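Local atomic coordinates of 2-hydroxyisocaproyl-CoA dehydratase activator (Clostridium difficile, PDB entry 4EHU), a protein that activates (R)-2-hydroxyisocaproyl-CoA dehydratase in leucine fermentation, its reduced form passing the enzyme one electron from a [4Fe-4S] cluster as ATP is hydrolysed. Residues 88-93 / 241-246; 82-87 / 106-111; 17-20 / 24-27. One frame throughout, in Å; residues are numbered along the deposited sequence.

Contact 1 (88-93 / 241-246); sequences NFIIPE and QLTGAL. With ANP (phosphoaminophosphonic acid-adenylate ester), chain D.
Phe89 and Ile90, in the last turn of helix 79-90, converge on a single methyl of Leu246 in helix 243-261. Leu246 swings CG opposite its backbone nitrogen (chi1 176°), which places CD2 within reach of both partners. Phe89 meets it obliquely through ring atom CD2, 3.9 Å from Leu246 CD2, and the two side chains cross at nearly a right angle. Ile90 arrives along its longer branch: CG1 points away from the carbonyl carbon (chi1 -61°), and the extended chain sets CD1 3.8 Å from Leu246 CD2. The same Ile90 CD1 reaches Thr243 CG2 more loosely, at 4.2 Å. Both branches of Thr243 face helix 79-90, the methyl meeting Ile90 and OG1 hydrogen-bonded to His83 ND1. Two residues before Thr243, Gln241 stretches in the other direction, and its NE2 donates a nearly straight bond (170°) to O1A of the nucleotide analogue, at 2.9 Å. Its OE1 is held by Arg218, so both ends of the amide are engaged and its rotation is fixed. An apolar helix-helix contact and an ATP-binding residue therefore share one short segment, in keeping with the paired helices between the two domains of the actin-type ATPase fold.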
loop_
_atom_site.group_PDB
_atom_site.type_symbol
_atom_site.label_atom_id
_atom_site.label_comp_id
_atom_site.label_asym_id
_atom_site.label_seq_id
_atom_site.Cartn_x
_atom_site.Cartn_y
_atom_site.Cartn_z
ATOM N N ASN A 88 1.678 30.026 -8.300
ATOM C CA ASN A 88 2.270 31.364 -8.183
ATOM C C ASN A 88 1.423 32.447 -8.870
ATOM O O ASN A 88 1.468 33.606 -8.480
ATOM C CB ASN A 88 3.681 31.393 -8.736
ATOM C CG ASN A 88 4.664 30.688 -7.849
ATOM O OD1 ASN A 88 4.587 30.780 -6.620
ATOM N ND2 ASN A 88 5.609 29.975 -8.467
ATOM N N PHE A 89 0.677 32.060 -9.903
ATOM C CA PHE A 89 -0.225 32.977 -10.607
ATOM C C PHE A 89 -1.401 33.418 -9.710
ATOM O O PHE A 89 -1.903 34.562 -9.842
ATOM C CB PHE A 89 -0.714 32.285 -11.884
ATOM C CG PHE A 89 -1.676 33.101 -12.714
ATOM C CD1 PHE A 89 -1.217 34.052 -13.609
ATOM C CD2 PHE A 89 -3.034 32.872 -12.619
ATOM C CE1 PHE A 89 -2.113 34.793 -14.390
ATOM C CE2 PHE A 89 -3.928 33.598 -13.390
ATOM C CZ PHE A 89 -3.463 34.554 -14.277
ATOM N N ILE A 90 -1.827 32.534 -8.802
ATOM C CA ILE A 90 -3.009 32.761 -7.963
ATOM C C ILE A 90 -2.699 33.261 -6.560
ATOM O O ILE A 90 -3.451 34.064 -6.016
ATOM C CB ILE A 90 -3.797 31.460 -7.709
ATOM C CG1 ILE A 90 -4.303 30.845 -9.002
ATOM C CG2 ILE A 90 -4.993 31.738 -6.764
ATOM C CD1 ILE A 90 -4.879 29.467 -8.778
ATOM N N ILE A 91 -1.627 32.741 -5.962
ATOM C CA ILE A 91 -1.336 32.974 -4.549
ATOM C C ILE A 91 0.083 33.498 -4.412
ATOM O O ILE A 91 1.043 32.759 -4.643
ATOM C CB ILE A 91 -1.457 31.656 -3.739
ATOM C CG1 ILE A 91 -2.900 31.151 -3.792
ATOM C CG2 ILE A 91 -1.013 31.872 -2.287
ATOM C CD1 ILE A 91 -3.048 29.701 -3.484
ATOM N N PRO A 92 0.227 34.786 -4.046
ATOM C CA PRO A 92 1.542 35.406 -3.869
ATOM C C PRO A 92 2.324 34.845 -2.683
ATOM O O PRO A 92 1.730 34.354 -1.723
ATOM C CB PRO A 92 1.205 36.888 -3.619
ATOM C CG PRO A 92 -0.142 37.078 -4.233
ATOM C CD PRO A 92 -0.859 35.776 -3.956
ATOM N N GLU A 93 3.648 34.914 -2.782
ATOM C CA GLU A 93 4.522 34.603 -1.662
ATOM C C GLU A 93 4.445 33.118 -1.304
ATOM O O GLU A 93 4.618 32.760 -0.150
ATOM C CB GLU A 93 4.121 35.427 -0.440
ATOM C CG GLU A 93 3.974 36.912 -0.737
ATOM C CD GLU A 93 5.215 37.492 -1.367
ATOM O OE1 GLU A 93 6.326 37.039 -1.021
ATOM O OE2 GLU A 93 5.082 38.393 -2.220
ATOM N N GLN A 241 -7.694 21.555 -7.832
ATOM C CA GLN A 241 -7.448 20.411 -8.715
ATOM C C GLN A 241 -6.957 20.848 -10.105
ATOM O O GLN A 241 -6.460 20.038 -10.877
ATOM C CB GLN A 241 -8.726 19.580 -8.861
ATOM C CG GLN A 241 -8.501 18.229 -9.523
ATOM C CD GLN A 241 -9.726 17.352 -9.439
ATOM O OE1 GLN A 241 -10.832 17.828 -9.139
ATOM N NE2 GLN A 241 -9.541 16.058 -9.686
ATOM N N LEU A 242 -7.080 22.139 -10.391
ATOM C CA LEU A 242 -6.808 22.673 -11.722
ATOM C C LEU A 242 -5.507 23.465 -11.848
ATOM O O LEU A 242 -5.246 24.036 -12.921
ATOM C CB LEU A 242 -7.970 23.584 -12.132
ATOM C CG LEU A 242 -9.249 22.856 -12.555
ATOM C CD1 LEU A 242 -10.456 23.771 -12.415
ATOM C CD2 LEU A 242 -9.129 22.313 -13.984
ATOM N N THR A 243 -4.695 23.525 -10.794
ATOM C CA THR A 243 -3.517 24.392 -10.849
ATOM C C THR A 243 -2.479 23.906 -11.852
ATOM O O THR A 243 -1.720 24.715 -12.413
ATOM C CB THR A 243 -2.844 24.550 -9.478
ATOM O OG1 THR A 243 -2.672 23.268 -8.878
ATOM C CG2 THR A 243 -3.729 25.412 -8.543
ATOM N N GLY A 244 -2.456 22.597 -12.080
ATOM C CA GLY A 244 -1.517 22.026 -13.044
ATOM C C GLY A 244 -1.924 22.446 -14.451
ATOM O O GLY A 244 -1.088 22.828 -15.281
ATOM N N ALA A 245 -3.212 22.346 -14.743
ATOM C CA ALA A 245 -3.717 22.760 -16.057
ATOM C C ALA A 245 -3.554 24.261 -16.265
ATOM O O ALA A 245 -3.258 24.717 -17.379
ATOM C CB ALA A 245 -5.173 22.355 -16.220
ATOM N N LEU A 246 -3.758 25.036 -15.202
ATOM C CA LEU A 246 -3.546 26.478 -15.280
ATOM C C LEU A 246 -2.085 26.786 -15.564
ATOM O O LEU A 246 -1.784 27.628 -16.416
ATOM C CB LEU A 246 -3.976 27.136 -13.967
ATOM C CG LEU A 246 -3.719 28.632 -13.892
ATOM C CD1 LEU A 246 -4.459 29.357 -15.018
ATOM C CD2 LEU A 246 -4.203 29.133 -12.524
HETATM P PG ANP D . -1.480 12.187 -9.817
HETATM O O1G ANP D . -0.902 11.539 -11.070
HETATM O O2G ANP D . -1.108 13.647 -9.766
HETATM O O3G ANP D . -1.137 11.458 -8.578
HETATM P PB ANP D . -4.249 13.181 -10.541
HETATM O O1B ANP D . -5.177 12.617 -11.584
HETATM O O2B ANP D . -3.568 14.508 -10.882
HETATM N N3B ANP D . -3.160 11.929 -10.054
HETATM P PA ANP D . -6.033 14.756 -8.873
HETATM O O1A ANP D . -6.901 15.034 -10.050
HETATM O O2A ANP D . -5.095 15.806 -8.321
HETATM O O3A ANP D . -5.122 13.454 -9.192
HETATM O "O5'" ANP D . -6.874 14.190 -7.626
HETATM C "C5'" ANP D . -7.614 12.971 -7.748
HETATM C "C4'" ANP D . -8.432 12.766 -6.477
HETATM O "O4'" ANP D . -8.943 13.903 -5.797
HETATM C "C3'" ANP D . -9.175 11.493 -6.114
HETATM O "O3'" ANP D . -8.261 10.419 -5.854
HETATM C "C2'" ANP D . -10.012 11.934 -4.908
HETATM O "O2'" ANP D . -9.532 11.379 -3.670
HETATM C "C1'" ANP D . -9.913 13.458 -4.843
HETATM N N9 ANP D . -11.165 14.148 -5.206
HETATM C C8 ANP D . -11.681 14.295 -6.444
HETATM N N7 ANP D . -12.815 15.037 -6.406
HETATM C C5 ANP D . -13.013 15.373 -5.107
HETATM C C6 ANP D . -14.005 16.150 -4.360
HETATM N N6 ANP D . -15.048 16.705 -5.024
HETATM N N1 ANP D . -13.838 16.273 -3.019
HETATM C C2 ANP D . -12.805 15.726 -2.362
HETATM N N3 ANP D . -11.867 14.993 -2.981
HETATM C C4 ANP D . -11.919 14.799 -4.323
#

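Contact 2 (82-87 / 106-111); sequences CHARGV and KVLKLD
Ala84 of helix 79-90 packs on Leu108 and Leu110 of strand 105-110, a helix-on-sheet contact that sets helix 79-90 against the second sheet of the actin-like fold. The tight part is small and wholly apolar. The short side chain of Ala84 lets the helix come close: Ala84 CA is 8.1 Å from Leu108 CA, and Ala84 CB lies 4.3 Å from Leu108 CD2. Beyond this patch the contact slackens quickly: His83 and Val87 also direct their CB atoms at the strand but make no close approach to it. They turn instead to strand 96-100, the neighbour of strand 105-110, where His83 meets Asp99 and Val87 meets Ile97. On the far side of the helix Arg85 heads away, partly exposed, and its guanidinium forms a salt bridge with Asp254 and a cation-pi contact with Tyr251. The strand likewise has a second face, on which Val107 and the partly exposed Lys109 lie against helix 182-204. Leu110 turns CG opposite its carbonyl carbon (chi1 -53°) and thereby straddles the alanine methyl with both branches, CD1 and CD2 each standing 4.2 Å from Ala84 CB.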
loop_
_atom_site.group_PDB
_atom_site.type_symbol
_atom_site.label_atom_id
_atom_site.label_comp_id
_atom_site.label_asym_id
_atom_site.label_seq_id
_atom_site.Cartn_x
_atom_site.Cartn_y
_atom_site.Cartn_z
ATOM N N CYS A 82 4.416 22.971 -13.781
ATOM C CA CYS A 82 3.078 23.468 -14.044
ATOM C C CYS A 82 2.327 23.793 -12.745
ATOM O O CYS A 82 1.691 24.836 -12.675
ATOM C CB CYS A 82 2.279 22.507 -14.911
ATOM S SG CYS A 82 2.884 22.458 -16.639
ATOM N N HIS A 83 2.384 22.942 -11.725
ATOM C CA HIS A 83 1.700 23.309 -10.478
ATOM C C HIS A 83 2.321 24.549 -9.849
ATOM O O HIS A 83 1.612 25.402 -9.359
ATOM C CB HIS A 83 1.705 22.158 -9.469
ATOM C CG HIS A 83 0.645 21.133 -9.720
ATOM N ND1 HIS A 83 -0.697 21.402 -9.583
ATOM C CD2 HIS A 83 0.737 19.820 -10.042
ATOM C CE1 HIS A 83 -1.394 20.308 -9.838
ATOM N NE2 HIS A 83 -0.546 19.336 -10.135
ATOM N N ALA A 84 3.646 24.659 -9.865
ATOM C CA ALA A 84 4.274 25.849 -9.297
ATOM C C ALA A 84 3.842 27.107 -10.049
ATOM O O ALA A 84 3.526 28.119 -9.417
ATOM C CB ALA A 84 5.785 25.722 -9.307
ATOM N N ARG A 85 3.812 27.040 -11.378
ATOM C CA ARG A 85 3.444 28.201 -12.181
ATOM C C ARG A 85 1.997 28.592 -11.913
ATOM O O ARG A 85 1.676 29.783 -11.760
ATOM C CB ARG A 85 3.649 27.856 -13.666
ATOM C CG ARG A 85 3.296 29.001 -14.632
ATOM C CD ARG A 85 4.230 30.191 -14.459
ATOM N NE ARG A 85 3.846 31.311 -15.326
ATOM C CZ ARG A 85 4.118 31.372 -16.623
ATOM N NH1 ARG A 85 4.786 30.384 -17.204
ATOM N NH2 ARG A 85 3.727 32.430 -17.343
ATOM N N GLY A 86 1.122 27.589 -11.872
ATOM C CA GLY A 86 -0.290 27.816 -11.612
ATOM C C GLY A 86 -0.527 28.423 -10.230
ATOM O O GLY A 86 -1.242 29.432 -10.091
ATOM N N VAL A 87 0.096 27.842 -9.215
ATOM C CA VAL A 87 -0.062 28.355 -7.861
ATOM C C VAL A 87 0.490 29.782 -7.765
ATOM O O VAL A 87 -0.144 30.647 -7.185
ATOM C CB VAL A 87 0.638 27.444 -6.843
ATOM C CG1 VAL A 87 0.709 28.116 -5.477
ATOM C CG2 VAL A 87 -0.093 26.121 -6.761
ATOM N N LYS A 106 3.108 15.094 -3.711
ATOM C CA LYS A 106 4.329 15.805 -4.001
ATOM C C LYS A 106 4.442 17.007 -3.105
ATOM O O LYS A 106 3.461 17.729 -2.899
ATOM C CB LYS A 106 4.306 16.282 -5.456
ATOM C CG LYS A 106 4.356 15.143 -6.479
ATOM C CD LYS A 106 4.261 15.731 -7.891
ATOM C CE LYS A 106 4.831 14.745 -8.922
ATOM N NZ LYS A 106 3.885 13.629 -9.220
ATOM N N VAL A 107 5.633 17.243 -2.576
ATOM C CA VAL A 107 5.879 18.453 -1.821
ATOM C C VAL A 107 7.017 19.230 -2.447
ATOM O O VAL A 107 8.140 18.719 -2.601
ATOM C CB VAL A 107 6.190 18.159 -0.346
ATOM C CG1 VAL A 107 6.432 19.461 0.402
ATOM C CG2 VAL A 107 5.037 17.390 0.280
ATOM N N LEU A 108 6.705 20.460 -2.838
ATOM C CA LEU A 108 7.641 21.319 -3.536
ATOM C C LEU A 108 8.028 22.447 -2.622
ATOM O O LEU A 108 7.147 23.105 -2.006
ATOM C CB LEU A 108 6.976 21.938 -4.779
ATOM C CG LEU A 108 6.710 21.050 -5.995
ATOM C CD1 LEU A 108 5.646 20.000 -5.714
ATOM C CD2 LEU A 108 6.282 21.968 -7.173
ATOM N N LYS A 109 9.319 22.712 -2.542
ATOM C CA LYS A 109 9.796 23.911 -1.887
ATOM C C LYS A 109 10.300 24.841 -2.971
ATOM O O LYS A 109 11.070 24.437 -3.837
ATOM C CB LYS A 109 10.918 23.598 -0.890
ATOM C CG LYS A 109 11.562 24.837 -0.307
ATOM C CD LYS A 109 12.588 24.491 0.767
ATOM C CE LYS A 109 12.633 25.535 1.865
ATOM N NZ LYS A 109 11.836 25.122 3.054
ATOM N N LEU A 110 9.851 26.088 -2.942
ATOM C CA LEU A 110 10.216 27.052 -3.975
ATOM C C LEU A 110 11.077 28.156 -3.385
ATOM O O LEU A 110 10.938 28.488 -2.203
ATOM C CB LEU A 110 8.958 27.709 -4.559
ATOM C CG LEU A 110 7.882 26.749 -5.058
ATOM C CD1 LEU A 110 6.701 27.544 -5.640
ATOM C CD2 LEU A 110 8.460 25.791 -6.095
ATOM N N ASP A 111 11.939 28.738 -4.214
ATOM C CA ASP A 111 12.711 29.911 -3.812
ATOM C C ASP A 111 11.867 31.160 -4.028
ATOM O O ASP A 111 10.691 31.054 -4.354
ATOM C CB ASP A 111 14.062 30.012 -4.545
ATOM C CG ASP A 111 13.936 30.238 -6.064
ATOM O OD1 ASP A 111 12.852 30.542 -6.598
ATOM O OD2 ASP A 111 14.958 30.088 -6.762
#

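Contact 3 (17-20 / 24-27); sequences ILKN and IVAS
The flat peptide groups of Ile17, Val25 and Ala26 are joined by hydrogen bonds, while side chains occupy the two faces of the sheet they build. The carbonyl oxygen of Ile17 receives two N-H groups: Val25 N at 3.0 Å from Ile17 O, tilted 18° from the carbonyl plane, and Ala26 N at 3.5 Å from the same oxygen, a weak bond. In return Ile17 N donates to Ala26 O at 3.0 Å. On one face Ile17 and Ala26 lie together beneath Leu46 and Thr50 of helix 38-50; on the other Leu18 and Ile24 face helix 243-261, where Leu18 touches Ala249 and Leu250, and Ile24 touches Leu246. At its far edge strand 13-19 is joined to strand 2-8, whereas strand 23-30 is the outermost strand of this sheet within the chain. Two residues facing one make this a classic beta bulge, set in the hairpin of strands 13-19 and 23-30 at one edge of the first sheet of the actin-like fold. The bulge shifts the register by one: Ile17 forms a hydrogen-bonded pair with Ala26, yet Leu18 forms a non-hydrogen-bonded pair with Ile24. At the bulge Val25 packs on Ile17 and Lys19, using a separate branch for each. Val25 CG2, placed between the backbone nitrogen and the carbonyl carbon, presses 3.5 Å from Ile17 CG2. Its CG1 lies 3.7 Å from Lys19 CB, and the fully extended lysine runs across the valine at about a right angle, its end leading away from strand 23-30. On the opposite face Leu18 leans toward strand 23-30, leaving CD1 3.8 Å from Ile24 N and 4.2 Å from Ile24 CG1.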
loop_
_atom_site.group_PDB
_atom_site.type_symbol
_atom_site.label_atom_id
_atom_site.label_comp_id
_atom_site.label_asym_id
_atom_site.label_seq_id
_atom_site.Cartn_x
_atom_site.Cartn_y
_atom_site.Cartn_z
ATOM N N ILE A 17 -8.772 26.791 -20.425
ATOM C CA ILE A 17 -8.525 27.739 -21.506
ATOM C C ILE A 17 -8.309 29.105 -20.872
ATOM O O ILE A 17 -9.134 29.577 -20.077
ATOM C CB ILE A 17 -9.695 27.817 -22.520
ATOM C CG1 ILE A 17 -9.855 26.481 -23.249
ATOM C CG2 ILE A 17 -9.441 28.946 -23.531
ATOM C CD1 ILE A 17 -10.958 26.463 -24.288
ATOM N N LEU A 18 -7.189 29.724 -21.218
ATOM C CA LEU A 18 -6.775 30.999 -20.642
ATOM C C LEU A 18 -6.756 32.060 -21.737
ATOM O O LEU A 18 -6.249 31.823 -22.835
ATOM C CB LEU A 18 -5.377 30.847 -20.044
ATOM C CG LEU A 18 -4.747 32.011 -19.284
ATOM C CD1 LEU A 18 -5.442 32.231 -17.939
ATOM C CD2 LEU A 18 -3.274 31.712 -19.063
ATOM N N LYS A 19 -7.315 33.226 -21.436
ATOM C CA LYS A 19 -7.394 34.316 -22.405
ATOM C C LYS A 19 -6.333 35.360 -22.082
ATOM O O LYS A 19 -6.281 35.870 -20.960
ATOM C CB LYS A 19 -8.781 34.960 -22.359
ATOM C CG LYS A 19 -9.064 35.953 -23.505
ATOM C CD LYS A 19 -10.433 36.583 -23.341
ATOM C CE LYS A 19 -10.695 37.616 -24.426
ATOM N NZ LYS A 19 -12.065 38.195 -24.318
ATOM N N ASN A 20 -5.488 35.652 -23.066
ATOM C CA ASN A 20 -4.423 36.645 -22.938
ATOM C C ASN A 20 -3.594 36.446 -21.684
ATOM O O ASN A 20 -3.152 37.410 -21.063
ATOM C CB ASN A 20 -4.997 38.061 -22.962
ATOM C CG ASN A 20 -5.700 38.369 -24.260
ATOM O OD1 ASN A 20 -6.784 38.958 -24.276
ATOM N ND2 ASN A 20 -5.095 37.955 -25.361
ATOM N N ILE A 24 -9.047 33.027 -16.908
ATOM C CA ILE A 24 -9.576 31.689 -17.125
ATOM C C ILE A 24 -10.987 31.803 -17.677
ATOM O O ILE A 24 -11.890 32.251 -16.972
ATOM C CB ILE A 24 -9.636 30.884 -15.812
ATOM C CG1 ILE A 24 -8.242 30.750 -15.194
ATOM C CG2 ILE A 24 -10.232 29.506 -16.060
ATOM C CD1 ILE A 24 -8.226 29.994 -13.870
ATOM N N VAL A 25 -11.184 31.416 -18.935
ATOM C CA VAL A 25 -12.506 31.504 -19.551
ATOM C C VAL A 25 -13.211 30.148 -19.545
ATOM O O VAL A 25 -14.403 30.059 -19.836
ATOM C CB VAL A 25 -12.454 32.088 -20.993
ATOM C CG1 VAL A 25 -11.951 33.529 -20.962
ATOM C CG2 VAL A 25 -11.591 31.228 -21.922
ATOM N N ALA A 26 -12.481 29.094 -19.189
ATOM C CA ALA A 26 -13.066 27.761 -19.127
ATOM C C ALA A 26 -12.154 26.803 -18.377
ATOM O O ALA A 26 -10.926 26.918 -18.410
ATOM C CB ALA A 26 -13.350 27.227 -20.531
ATOM N N SER A 27 -12.770 25.859 -17.679
ATOM C CA SER A 27 -12.029 24.808 -17.016
ATOM C C SER A 27 -12.919 23.586 -16.938
ATOM O O SER A 27 -14.137 23.687 -17.033
ATOM C CB SER A 27 -11.614 25.248 -15.624
ATOM O OG SER A 27 -12.759 25.432 -14.803
#

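How the contacts relate
Contact 3 closes first along the chain, as a local hairpin of the first sheet; the segments of contacts 1 and 2 then alternate. Those two share helix 79-90, their centres are about 8 Å apart, and they also touch where Gly244 O lies 3.4 Å from Cys82 CB. Contact 3 lies about 13 Å from contact 1, centre to centre, and touches it through Leu246 CD1, which is 4.0 Å from Ile24 CD1. Contacts 2 and 3, about 20 Å apart between centres, do not touch. Helices 79-90 and 243-261 thus lie between the two sheets, with Leu246 meeting both the hairpin and helix 79-90, while Gln241, at the other end of segment 241-246, reaches the nucleotide.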